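Local coordinates for putative cell invasion protein with MAC/Perforin domain (Bacteroides thetaiotaomicron VPI-5482, PDB 3KK7) that belongs to the membrane-attack complex/perforin family and is probably involved in membrane interaction or cell invasion, though its precise function is not established, at residues Asp505-Pro510 against Gly514-Val519. Residues are numbered along the deposited sequence; the frame is centred on the assembly and turned at random.
Sequences DDDYIP and GILDWV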
# COMPACT_ATOMS: atom_id res chain seq x y z
N ASP A 505 18.66 13.00 -0.76
CA ASP A 505 20.01 13.56 -0.82
C ASP A 505 21.07 12.70 -0.13
O ASP A 505 21.53 12.98 0.99
CB ASP A 505 20.04 14.99 -0.25
CG ASP A 505 21.34 15.72 -0.55
OD1 ASP A 505 22.11 15.25 -1.41
OD2 ASP A 505 21.59 16.79 0.04
N ASP A 506 21.44 11.65 -0.83
CA ASP A 506 22.54 10.80 -0.45
C ASP A 506 23.22 10.43 -1.74
O ASP A 506 22.63 9.79 -2.59
CB ASP A 506 22.07 9.55 0.28
CG ASP A 506 23.23 8.79 0.95
OD1 ASP A 506 24.37 8.79 0.44
OD2 ASP A 506 22.98 8.18 2.01
N ASP A 507 24.48 10.85 -1.87
CA ASP A 507 25.27 10.59 -3.06
C ASP A 507 25.27 9.11 -3.50
O ASP A 507 25.42 8.81 -4.69
CB ASP A 507 26.71 11.13 -2.87
CG ASP A 507 26.80 12.68 -2.98
OD1 ASP A 507 25.80 13.35 -3.31
OD2 ASP A 507 27.89 13.24 -2.75
N TYR A 508 25.04 8.17 -2.58
CA TYR A 508 25.01 6.77 -3.00
C TYR A 508 24.00 6.54 -4.15
O TYR A 508 24.22 5.66 -4.97
CB TYR A 508 24.73 5.83 -1.82
CG TYR A 508 23.29 5.30 -1.68
CD1 TYR A 508 22.87 4.15 -2.34
CD2 TYR A 508 22.37 5.92 -0.85
CE1 TYR A 508 21.57 3.66 -2.18
CE2 TYR A 508 21.11 5.44 -0.70
CZ TYR A 508 20.70 4.31 -1.36
OH TYR A 508 19.41 3.85 -1.20
N ILE A 509 22.91 7.31 -4.19
CA ILE A 509 21.90 7.17 -5.24
C ILE A 509 22.41 7.64 -6.60
O ILE A 509 22.46 6.84 -7.53
CB ILE A 509 20.55 7.85 -4.88
CG1 ILE A 509 19.94 7.21 -3.63
CG2 ILE A 509 19.54 7.73 -6.05
CD1 ILE A 509 18.72 7.92 -3.08
N PRO A 510 22.78 8.92 -6.74
CA PRO A 510 23.37 9.28 -8.06
C PRO A 510 24.53 8.36 -8.48
O PRO A 510 24.71 8.09 -9.67
CB PRO A 510 23.84 10.73 -7.89
CG PRO A 510 23.70 11.05 -6.41
CD PRO A 510 22.69 10.07 -5.83
N GLY A 514 25.60 6.29 -11.72
CA GLY A 514 26.83 6.85 -12.29
C GLY A 514 26.58 8.20 -12.95
O GLY A 514 26.98 8.41 -14.09
N ILE A 515 25.89 9.08 -12.22
CA ILE A 515 25.47 10.39 -12.72
C ILE A 515 25.89 11.53 -11.78
O ILE A 515 25.47 12.68 -11.95
CB ILE A 515 23.92 10.47 -12.97
CG1 ILE A 515 23.13 10.29 -11.68
CG2 ILE A 515 23.48 9.43 -13.99
CD1 ILE A 515 21.68 10.38 -11.89
N LEU A 516 26.73 11.23 -10.80
CA LEU A 516 27.08 12.21 -9.80
C LEU A 516 27.77 13.41 -10.45
O LEU A 516 27.44 14.55 -10.14
CB LEU A 516 27.97 11.58 -8.74
CG LEU A 516 28.31 12.46 -7.53
CD1 LEU A 516 27.07 13.24 -7.00
CD2 LEU A 516 28.96 11.59 -6.43
N ASP A 517 28.71 13.16 -11.35
CA ASP A 517 29.36 14.26 -12.05
C ASP A 517 28.32 15.12 -12.72
O ASP A 517 28.18 16.30 -12.40
CB ASP A 517 30.35 13.77 -13.11
CG ASP A 517 31.64 13.26 -12.52
OD1 ASP A 517 31.81 13.34 -11.28
OD2 ASP A 517 32.49 12.78 -13.30
N TRP A 518 27.57 14.52 -13.63
CA TRP A 518 26.54 15.24 -14.36
C TRP A 518 25.65 16.11 -13.46
O TRP A 518 25.45 17.30 -13.72
CB TRP A 518 25.69 14.26 -15.14
CG TRP A 518 24.52 14.90 -15.76
CD1 TRP A 518 24.47 16.13 -16.35
CD2 TRP A 518 23.23 14.33 -15.90
NE1 TRP A 518 23.21 16.37 -16.84
CE2 TRP A 518 22.43 15.27 -16.58
CE3 TRP A 518 22.66 13.11 -15.53
CZ2 TRP A 518 21.09 15.04 -16.88
CZ3 TRP A 518 21.32 12.86 -15.83
CH2 TRP A 518 20.55 13.82 -16.50
N VAL A 519 25.13 15.52 -12.41
CA VAL A 519 24.22 16.22 -11.54
C VAL A 519 24.86 17.41 -10.82
O VAL A 519 24.23 18.44 -10.62
CB VAL A 519 23.57 15.24 -10.54
CG1 VAL A 519 22.85 16.00 -9.43
CG2 VAL A 519 22.62 14.27 -11.30
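P510, I515 and L516 join two consecutive short helices, 508-512 and 516-521, through a Schellman motif in the D3 domain; the pair follows strand 499-504 of the domain's four-stranded sheet. G514 ends the first helix with positive phi (56°), a conformation that a residue without a side chain adopts easily. The link across the turn is the bond from I515 N to P510 O, 3.0 Å long and nearly straight at 164°, its donor lying above the carbonyl plane. G514 N is close to the same oxygen, but at a poor angle for bonding. I515 then takes the N-cap position of the second helix, where its carbonyl accepts from V519 N.

Proline has no N-H to donate, and D506 O is taken instead by I509 N; near the helix start the P510 ring offers a compact apolar surface to the branched apolar chains of I515 and L516. Its CB packs on I515 CG1 at 3.9 Å, while CG faces L516 CD1 at 4.1 Å. L516, its CG turned away from the backbone N (chi1 -174°), brings its branched end nearer the first helix. P510 and V519 both touch Y503 of strand 499-504, which places the helices against the sheet, and I515 reaches L541 at the C-terminus. D506 precedes the turn into the first helix, and its short carboxylate makes a capping bond, OD1 accepting from Y508 N at 3.2 Å from above the carboxylate plane. Exposed D507 crosses L516 at about a right angle, its OD1 in van der Waals contact with the methyl CD1 at 3.9 Å.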